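Local coordinates for S-adenosylmethionine:tRNA ribosyltransferase-isomerase (Thermotoga maritima, PDB 1VKY), which probably transfers and isomerises the ribose of S-adenosylmethionine onto the 7-aminomethyl group of a 7-deazaguanine base in tRNA, giving epoxyqueuosine, at residues F18-P23 / H304-T309; T262-L267 / K294-L299; L285-P290 / L311-A316. All blocks are in the same frame, centred on the assembly; numbering follows the deposited sequence.

How the interactions relate
Followed from the N terminus, the chain runs through 18-23, 262-267, 285-290, 294-299, 304-309 and 311-316. Interaction 1 closes the widest loop, fastening the N-terminal segment to the turn that leads from strand 298-302 into helix 309-318. Interaction 2 is nested inside that loop and seats helix 261-270 on the run into strand 298-302. Interaction 3 begins inside both loops and ends beyond them, so it crosses the other two; it packs 285-290 against helix 309-318. It also touches both, through Phe18 on Ala315 and Val264 on Ile287, whereas interactions 1 and 2 stay about 7 Å apart at their nearest atoms.

Interaction 1 of 3, residues F18-P23 / H304-T309; sequences FDYELP and HLPRST
Tyr20 and Pro306 form the dense centre of this contact, in which an irregular N-terminal segment grips a type II beta turn running from Leu305 to Ser308. Proline suits the second position of such a turn, since its ring already holds the phi angle required there; Arg307 follows with a positive phi of 68°. Pro306 lies over one face of the Tyr20 ring in a CH-pi contact, its CG 3.8 Å from the ring centroid and displaced toward the rim. Tyr20 CG sits between its own backbone N and carbonyl carbon (chi1 68°), the crowded position, which starts the ring toward the turn. Tyrosine suits this place because its OH donates a bond of 2.7 Å to His304 O, lying in the carbonyl plane. Leu22 extends the apolar patch, with CD2 3.8 Å from both Leu305 CD2 and Pro306 CD. In the rest of the chain, Tyr20 meets Tyr327 edge-to-face and also packs on Phe337 and Val331.

The solvent side is looser. There Asp19 and Arg307 lie side by side in a salt bridge that rests on one bond, NE to OD1 at 3.1 Å. NE approaches OD1 from above the carboxylate plane, and the two charged planes stand 82° apart, so this is no two-pronged pairing. Arg307 NH1 turns to a second copy of the protein, making a weak bond to Leu22 O of that subunit. The backbones are joined as well: Arg307 N donates to Phe18 O at 2.9 Å. Within the turn, Leu305 O accepts both Ser308 N and Ser308 OG, the hydroxyl bond measuring 2.6 Å and falling on a lone pair.

Interaction 2 of 3, residues T262-L267 / K294-L299; sequences TTVRTL and KLVDAL
Val264 and Leu267, on one side of helix 261-270, pack on Leu299 at the start of strand 298-302, part of the central mixed sheet, and on Leu295 and Val296 in the loop leading into it. The two helix residues are three positions apart, so their side chains leave the helix on the same side and can face one apolar surface. Val264 uses one methyl for the sheet: CG2, anti to the carbonyl carbon, meets Leu299 CD1 at 3.5 Å, tighter than ordinary carbon contact, with the two side chains crossing at about a right angle. Its branching at CB is useful, since the other methyl, CG1, is left to meet Ile287. Leu267, one carbon longer, reaches with CD1 to Val296 CG2 at 4.0 Å, again nearly at right angles. Val296 CG2 also lies 4.3 Å from Val264 CA, so this one methyl touches both helix residues. Leu295 closes the far end, with its CD1 3.5 Å from Leu267 O and 4.2 Å from Leu267 CB.

The side chains that meet are all aliphatic, and the polar fastening comes from just beyond them. Glu268, the next helix residue, accepts bonds from the backbone N of Lys294, Leu295 and Val296 and so anchors the loop before the strand. Beneath the helix lies strand 256-259, whose Ala258 touches both Val264 and Val296, while Phe317 of helix 309-318 packs on Val296 and Leu299.

Interaction 3 of 3, residues L285-P290 / L311-A316; sequences LFIYPP and LMLVAA
Met312 brings its sulfur to the edges of two aromatic rings at once, Phe286 and Tyr288, making a pair of Met-aromatic contacts. SD lies 4.9 Å from the centroid of the Tyr288 ring, 88° off the normal and so in the ring plane, with CD1 and CE1 of Tyr288 nearest it. Toward Phe286 the approach is more distant, with SD 5.4 Å from the ring centroid and CZ the atom that touches. In Met312 a chi1 of -64° sets CG beside the backbone N, and the extended, unbranched chain beyond carries SD out to both ring edges. An alanine here would keep the CB contact with Tyr288 CD1 but would probably leave a gap beside both ring edges and set the Tyr288 ring freer to turn.

The other part of the contact is closer to the helix backbone. Ile287 CG2 rests 3.8 Å from Ala316 CB and 4.1 Å from Leu313 CG, this one branch touching two residues three positions apart on the helix. Alanine suits position 316, because Pro289 comes so near that the two CA atoms are only 4.0 Å apart; Ala316 CB lies 3.7 Å from Pro289 N. Pro289 CG also reaches Ala315 CB at 4.1 Å. The proline's own CD lies over one face of the Tyr288 ring, and the peptide bond into Pro290 is cis.

Around the contact, Ile287 also meets Val264 of helix 261-270, and Leu313 packs on Arg265 of that helix. From helix 309-318 itself, Leu311, Val314 and Ala315 touch helix 320-332, so the helix packs against both that helix and segment 285-290.

Interaction 1 of 3, residues F18-P23 / H304-T309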
loop_
_atom_site.group_PDB
_atom_site.type_symbol
_atom_site.label_atom_id
_atom_site.label_comp_id
_atom_site.label_asym_id
_atom_site.label_seq_id
_atom_site.Cartn_x
_atom_site.Cartn_y
_atom_site.Cartn_z
ATOM N N PHE B 18 -14.596 -5.080 20.477
ATOM C CA PHE B 18 -13.726 -4.259 19.610
ATOM C C PHE B 18 -14.192 -4.201 18.155
ATOM O O PHE B 18 -13.517 -3.704 17.253
ATOM C CB PHE B 18 -12.292 -4.765 19.753
ATOM C CG PHE B 18 -11.791 -4.673 21.157
ATOM C CD1 PHE B 18 -11.849 -5.771 22.003
ATOM C CD2 PHE B 18 -11.329 -3.464 21.664
ATOM C CE1 PHE B 18 -11.414 -5.693 23.275
ATOM C CE2 PHE B 18 -10.900 -3.388 22.960
ATOM C CZ PHE B 18 -10.948 -4.504 23.765
ATOM N N ASP B 19 -15.407 -4.672 17.931
ATOM C CA ASP B 19 -15.996 -4.588 16.623
ATOM C C ASP B 19 -16.571 -3.190 16.487
ATOM O O ASP B 19 -16.986 -2.589 17.468
ATOM C CB ASP B 19 -17.108 -5.625 16.503
ATOM C CG ASP B 19 -17.373 -6.022 15.097
ATOM O OD1 ASP B 19 -16.577 -5.690 14.180
ATOM O OD2 ASP B 19 -18.374 -6.691 14.811
ATOM N N TYR B 20 -16.560 -2.647 15.280
ATOM C CA TYR B 20 -17.256 -1.405 15.004
ATOM C C TYR B 20 -17.486 -1.434 13.513
ATOM O O TYR B 20 -16.865 -2.221 12.828
ATOM C CB TYR B 20 -16.435 -0.177 15.440
ATOM C CG TYR B 20 -15.177 0.059 14.633
ATOM C CD1 TYR B 20 -15.193 0.919 13.533
ATOM C CD2 TYR B 20 -13.947 -0.566 14.984
ATOM C CE1 TYR B 20 -14.018 1.160 12.782
ATOM C CE2 TYR B 20 -12.761 -0.323 14.230
ATOM C CZ TYR B 20 -12.837 0.517 13.120
ATOM O OH TYR B 20 -11.753 0.780 12.359
ATOM N N GLU B 21 -18.396 -0.613 13.013
ATOM C CA GLU B 21 -18.775 -0.681 11.615
ATOM C C GLU B 21 -17.916 0.267 10.834
ATOM O O GLU B 21 -17.989 1.467 11.040
ATOM C CB GLU B 21 -20.268 -0.310 11.415
ATOM N N LEU B 22 -17.089 -0.281 9.956
ATOM C CA LEU B 22 -16.147 0.503 9.148
ATOM C C LEU B 22 -16.575 0.421 7.666
ATOM O O LEU B 22 -16.382 -0.642 7.051
ATOM C CB LEU B 22 -14.741 -0.083 9.273
ATOM C CG LEU B 22 -13.613 0.547 8.450
ATOM C CD1 LEU B 22 -13.638 2.076 8.554
ATOM C CD2 LEU B 22 -12.208 -0.020 8.816
ATOM N N PRO B 23 -17.112 1.504 7.091
ATOM C CA PRO B 23 -17.430 1.497 5.661
ATOM C C PRO B 23 -16.161 1.194 4.857
ATOM O O PRO B 23 -15.127 1.847 5.050
ATOM C CB PRO B 23 -17.956 2.915 5.392
ATOM C CG PRO B 23 -18.368 3.427 6.727
ATOM C CD PRO B 23 -17.417 2.808 7.695
ATOM N N HIS B 304 -7.014 1.609 13.340
ATOM C CA HIS B 304 -6.890 0.170 13.163
ATOM C C HIS B 304 -8.232 -0.446 12.827
ATOM O O HIS B 304 -9.248 0.172 13.002
ATOM C CB HIS B 304 -6.258 -0.448 14.401
ATOM C CG HIS B 304 -4.967 0.229 14.806
ATOM N ND1 HIS B 304 -3.828 0.163 14.035
ATOM C CD2 HIS B 304 -4.671 1.055 15.841
ATOM C CE1 HIS B 304 -2.871 0.887 14.597
ATOM N NE2 HIS B 304 -3.357 1.438 15.695
ATOM N N LEU B 305 -8.223 -1.686 12.346
ATOM C CA LEU B 305 -9.427 -2.312 11.844
ATOM C C LEU B 305 -10.258 -2.898 12.983
ATOM O O LEU B 305 -9.696 -3.255 14.058
ATOM C CB LEU B 305 -9.001 -3.405 10.838
ATOM C CG LEU B 305 -8.182 -2.961 9.598
ATOM C CD1 LEU B 305 -7.569 -4.156 8.853
ATOM C CD2 LEU B 305 -9.086 -2.150 8.667
ATOM N N PRO B 306 -11.570 -3.048 12.751
ATOM C CA PRO B 306 -12.442 -3.739 13.678
ATOM C C PRO B 306 -11.853 -5.044 14.136
ATOM O O PRO B 306 -11.267 -5.806 13.343
ATOM C CB PRO B 306 -13.724 -3.994 12.857
ATOM C CG PRO B 306 -13.756 -2.896 11.835
ATOM C CD PRO B 306 -12.314 -2.585 11.554
ATOM N N ARG B 307 -11.935 -5.258 15.447
ATOM C CA ARG B 307 -11.507 -6.510 16.058
ATOM C C ARG B 307 -10.004 -6.749 15.991
ATOM O O ARG B 307 -9.565 -7.835 16.344
ATOM C CB ARG B 307 -12.242 -7.716 15.417
ATOM C CG ARG B 307 -13.803 -7.646 15.455
ATOM C CD ARG B 307 -14.489 -8.732 14.604
ATOM N NE ARG B 307 -14.868 -8.164 13.301
ATOM C CZ ARG B 307 -14.391 -8.513 12.103
ATOM N NH1 ARG B 307 -13.521 -9.509 11.923
ATOM N NH2 ARG B 307 -14.834 -7.852 11.054
ATOM N N SER B 308 -9.186 -5.784 15.561
ATOM C CA SER B 308 -7.755 -6.086 15.441
ATOM C C SER B 308 -7.110 -6.093 16.817
ATOM O O SER B 308 -7.551 -5.342 17.713
ATOM C CB SER B 308 -7.031 -5.028 14.629
ATOM O OG SER B 308 -7.401 -3.766 15.107
ATOM N N THR B 309 -6.007 -6.818 16.961
ATOM C CA THR B 309 -5.243 -6.714 18.195
ATOM C C THR B 309 -4.617 -5.344 18.361
ATOM O O THR B 309 -4.346 -4.938 19.484
ATOM C CB THR B 309 -4.169 -7.788 18.316
ATOM O OG1 THR B 309 -3.290 -7.699 17.186
ATOM C CG2 THR B 309 -4.751 -9.156 18.248
#

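Interaction 2 of 3, residues T262-L267 / K294-L299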
loop_
_atom_site.group_PDB
_atom_site.type_symbol
_atom_site.label_atom_id
_atom_site.label_comp_id
_atom_site.label_asym_id
_atom_site.label_seq_id
_atom_site.Cartn_x
_atom_site.Cartn_y
_atom_site.Cartn_z
ATOM N N THR B 262 4.241 -0.855 17.345
ATOM C CA THR B 262 5.495 -1.654 17.497
ATOM C C THR B 262 6.411 -1.024 18.545
ATOM O O THR B 262 6.927 -1.704 19.426
ATOM C CB THR B 262 6.236 -1.773 16.177
ATOM O OG1 THR B 262 5.405 -2.486 15.259
ATOM C CG2 THR B 262 7.498 -2.663 16.319
ATOM N N THR B 263 6.632 0.281 18.450
ATOM C CA THR B 263 7.398 0.980 19.472
ATOM C C THR B 263 6.833 0.742 20.882
ATOM O O THR B 263 7.583 0.487 21.832
ATOM C CB THR B 263 7.399 2.475 19.166
ATOM O OG1 THR B 263 8.054 2.725 17.912
ATOM C CG2 THR B 263 8.231 3.227 20.197
ATOM N N VAL B 264 5.510 0.848 21.017
ATOM C CA VAL B 264 4.865 0.605 22.336
ATOM C C VAL B 264 5.184 -0.752 22.881
ATOM O O VAL B 264 5.538 -0.867 24.029
ATOM C CB VAL B 264 3.345 0.747 22.240
ATOM C CG1 VAL B 264 2.665 0.331 23.556
ATOM C CG2 VAL B 264 2.973 2.168 21.884
ATOM N N ARG B 265 5.021 -1.801 22.069
ATOM C CA ARG B 265 5.268 -3.163 22.546
ATOM C C ARG B 265 6.701 -3.340 22.933
ATOM O O ARG B 265 6.990 -3.969 23.941
ATOM C CB ARG B 265 4.851 -4.217 21.497
ATOM C CG ARG B 265 3.372 -4.144 21.069
ATOM C CD ARG B 265 2.891 -5.279 20.035
ATOM N NE ARG B 265 4.063 -6.008 19.567
ATOM C CZ ARG B 265 4.620 -5.922 18.370
ATOM N NH1 ARG B 265 4.084 -5.178 17.412
ATOM N NH2 ARG B 265 5.741 -6.613 18.130
ATOM N N THR B 266 7.633 -2.743 22.194
ATOM C CA THR B 266 9.048 -2.845 22.564
ATOM C C THR B 266 9.357 -2.162 23.868
ATOM O O THR B 266 9.999 -2.737 24.742
ATOM C CB THR B 266 9.946 -2.266 21.408
ATOM O OG1 THR B 266 9.901 -3.197 20.303
ATOM C CG2 THR B 266 11.431 -2.222 21.846
ATOM N N LEU B 267 8.905 -0.925 24.020
ATOM C CA LEU B 267 9.153 -0.194 25.241
ATOM C C LEU B 267 8.485 -0.783 26.499
ATOM O O LEU B 267 9.097 -0.796 27.588
ATOM C CB LEU B 267 8.741 1.256 25.061
ATOM C CG LEU B 267 9.558 2.096 24.049
ATOM C CD1 LEU B 267 8.838 3.454 23.988
ATOM C CD2 LEU B 267 11.019 2.247 24.415
ATOM N N LYS B 294 4.157 1.782 31.500
ATOM C CA LYS B 294 5.260 2.192 32.341
ATOM C C LYS B 294 6.246 3.132 31.670
ATOM O O LYS B 294 6.966 3.883 32.335
ATOM C CB LYS B 294 6.005 0.953 32.819
ATOM C CG LYS B 294 5.152 0.110 33.747
ATOM C CD LYS B 294 5.887 -1.189 34.192
ATOM C CE LYS B 294 5.102 -1.915 35.317
ATOM N NZ LYS B 294 4.196 -1.030 36.173
ATOM N N LEU B 295 6.348 3.081 30.368
ATOM C CA LEU B 295 7.320 3.933 29.679
ATOM C C LEU B 295 6.672 4.903 28.700
ATOM O O LEU B 295 7.131 6.037 28.507
ATOM C CB LEU B 295 8.382 3.110 28.941
ATOM C CG LEU B 295 9.703 2.812 29.617
ATOM C CD1 LEU B 295 10.628 2.101 28.706
ATOM C CD2 LEU B 295 10.396 4.068 30.222
ATOM N N VAL B 296 5.551 4.538 28.151
ATOM C CA VAL B 296 4.949 5.376 27.101
ATOM C C VAL B 296 3.966 6.407 27.678
ATOM O O VAL B 296 2.961 6.020 28.275
ATOM C CB VAL B 296 4.238 4.478 26.109
ATOM C CG1 VAL B 296 3.569 5.330 24.977
ATOM C CG2 VAL B 296 5.184 3.455 25.527
ATOM N N ASP B 297 4.251 7.701 27.495
ATOM C CA ASP B 297 3.375 8.783 28.022
ATOM C C ASP B 297 2.335 9.287 27.029
ATOM O O ASP B 297 1.319 9.885 27.413
ATOM C CB ASP B 297 4.202 9.971 28.495
ATOM C CG ASP B 297 5.268 9.561 29.495
ATOM O OD1 ASP B 297 4.930 8.858 30.463
ATOM O OD2 ASP B 297 6.475 9.855 29.367
ATOM N N ALA B 298 2.600 9.071 25.752
ATOM C CA ALA B 298 1.736 9.484 24.659
ATOM C C ALA B 298 1.984 8.605 23.461
ATOM O O ALA B 298 3.006 7.950 23.375
ATOM C CB ALA B 298 1.970 10.931 24.324
ATOM N N LEU B 299 1.051 8.578 22.509
ATOM C CA LEU B 299 1.117 7.568 21.435
ATOM C C LEU B 299 0.611 8.175 20.116
ATOM O O LEU B 299 -0.476 8.729 20.110
ATOM C CB LEU B 299 0.280 6.331 21.801
ATOM C CG LEU B 299 0.051 5.262 20.684
ATOM C CD1 LEU B 299 1.383 4.757 20.211
ATOM C CD2 LEU B 299 -0.744 4.123 21.123
#

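Interaction 3 of 3, residues L285-P290 / L311-A316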
loop_
_atom_site.group_PDB
_atom_site.type_symbol
_atom_site.label_atom_id
_atom_site.label_comp_id
_atom_site.label_asym_id
_atom_site.label_seq_id
_atom_site.Cartn_x
_atom_site.Cartn_y
_atom_site.Cartn_z
ATOM N N LEU B 285 4.713 -9.939 24.375
ATOM C CA LEU B 285 3.786 -9.189 25.240
ATOM C C LEU B 285 2.501 -8.918 24.519
ATOM O O LEU B 285 2.540 -8.409 23.390
ATOM C CB LEU B 285 4.441 -7.874 25.682
ATOM C CG LEU B 285 3.565 -6.952 26.561
ATOM C CD1 LEU B 285 3.204 -7.621 27.881
ATOM C CD2 LEU B 285 4.308 -5.653 26.840
ATOM N N PHE B 286 1.368 -9.275 25.136
ATOM C CA PHE B 286 0.059 -9.019 24.589
ATOM C C PHE B 286 -0.640 -7.943 25.444
ATOM O O PHE B 286 -0.887 -8.169 26.620
ATOM C CB PHE B 286 -0.791 -10.313 24.574
ATOM C CG PHE B 286 -2.165 -10.115 24.031
ATOM C CD1 PHE B 286 -2.355 -9.837 22.710
ATOM C CD2 PHE B 286 -3.266 -10.164 24.844
ATOM C CE1 PHE B 286 -3.607 -9.614 22.206
ATOM C CE2 PHE B 286 -4.534 -9.947 24.326
ATOM C CZ PHE B 286 -4.690 -9.692 23.012
ATOM N N ILE B 287 -0.914 -6.781 24.852
ATOM C CA ILE B 287 -1.452 -5.635 25.542
ATOM C C ILE B 287 -2.953 -5.567 25.255
ATOM O O ILE B 287 -3.386 -5.523 24.103
ATOM C CB ILE B 287 -0.732 -4.347 25.124
ATOM C CG1 ILE B 287 0.761 -4.467 25.412
ATOM C CG2 ILE B 287 -1.428 -3.123 25.745
ATOM C CD1 ILE B 287 1.619 -3.287 24.880
ATOM N N TYR B 288 -3.727 -5.573 26.330
ATOM C CA TYR B 288 -5.185 -5.651 26.281
ATOM C C TYR B 288 -5.704 -4.889 27.504
ATOM O O TYR B 288 -5.052 -4.927 28.560
ATOM C CB TYR B 288 -5.550 -7.135 26.360
ATOM C CG TYR B 288 -6.994 -7.476 26.151
ATOM C CD1 TYR B 288 -7.506 -7.664 24.873
ATOM C CD2 TYR B 288 -7.870 -7.615 27.243
ATOM C CE1 TYR B 288 -8.840 -7.961 24.659
ATOM C CE2 TYR B 288 -9.244 -7.911 27.025
ATOM C CZ TYR B 288 -9.710 -8.105 25.722
ATOM O OH TYR B 288 -11.042 -8.429 25.430
ATOM N N PRO B 289 -6.851 -4.224 27.423
ATOM C CA PRO B 289 -7.306 -3.366 28.552
ATOM C C PRO B 289 -7.770 -4.212 29.741
ATOM O O PRO B 289 -8.333 -5.253 29.516
ATOM C CB PRO B 289 -8.506 -2.624 27.979
ATOM C CG PRO B 289 -8.631 -3.009 26.580
ATOM C CD PRO B 289 -7.829 -4.236 26.340
ATOM N N PRO B 290 -7.546 -3.804 30.989
ATOM C CA PRO B 290 -6.793 -2.627 31.351
ATOM C C PRO B 290 -5.269 -2.876 31.365
ATOM O O PRO B 290 -4.819 -3.968 31.716
ATOM C CB PRO B 290 -7.314 -2.343 32.765
ATOM C CG PRO B 290 -7.519 -3.669 33.309
ATOM C CD PRO B 290 -8.088 -4.489 32.185
ATOM N N LEU B 311 -6.142 -2.475 17.671
ATOM C CA LEU B 311 -7.225 -1.719 18.291
ATOM C C LEU B 311 -7.320 -2.049 19.777
ATOM O O LEU B 311 -7.515 -1.161 20.633
ATOM C CB LEU B 311 -8.576 -1.996 17.559
ATOM C CG LEU B 311 -9.779 -1.294 18.143
ATOM C CD1 LEU B 311 -9.514 0.212 18.320
ATOM C CD2 LEU B 311 -11.016 -1.580 17.269
ATOM N N MET B 312 -7.124 -3.308 20.125
ATOM C CA MET B 312 -7.122 -3.693 21.544
ATOM C C MET B 312 -5.976 -2.994 22.319
ATOM O O MET B 312 -6.157 -2.554 23.449
ATOM C CB MET B 312 -7.005 -5.203 21.712
ATOM C CG MET B 312 -8.191 -6.008 21.148
ATOM S SD MET B 312 -7.727 -7.751 21.060
ATOM C CE MET B 312 -9.162 -8.335 20.127
ATOM N N LEU B 313 -4.805 -2.873 21.699
ATOM C CA LEU B 313 -3.674 -2.187 22.352
ATOM C C LEU B 313 -3.996 -0.708 22.552
ATOM O O LEU B 313 -3.784 -0.165 23.615
ATOM C CB LEU B 313 -2.429 -2.347 21.495
ATOM C CG LEU B 313 -1.079 -1.752 21.915
ATOM C CD1 LEU B 313 0.060 -2.482 21.170
ATOM C CD2 LEU B 313 -1.012 -0.271 21.650
ATOM N N VAL B 314 -4.474 -0.031 21.515
ATOM C CA VAL B 314 -4.805 1.378 21.637
ATOM C C VAL B 314 -5.938 1.610 22.649
ATOM O O VAL B 314 -5.932 2.584 23.409
ATOM C CB VAL B 314 -5.148 1.998 20.255
ATOM C CG1 VAL B 314 -5.547 3.396 20.408
ATOM C CG2 VAL B 314 -3.923 1.919 19.355
ATOM N N ALA B 315 -6.902 0.704 22.695
ATOM C CA ALA B 315 -7.957 0.773 23.701
ATOM C C ALA B 315 -7.369 0.683 25.116
ATOM O O ALA B 315 -7.788 1.405 26.024
ATOM C CB ALA B 315 -8.971 -0.375 23.456
ATOM N N ALA B 316 -6.360 -0.164 25.305
ATOM C CA ALA B 316 -5.730 -0.245 26.610
ATOM C C ALA B 316 -5.094 1.113 26.898
ATOM O O ALA B 316 -5.075 1.561 28.035
ATOM C CB ALA B 316 -4.700 -1.336 26.657
#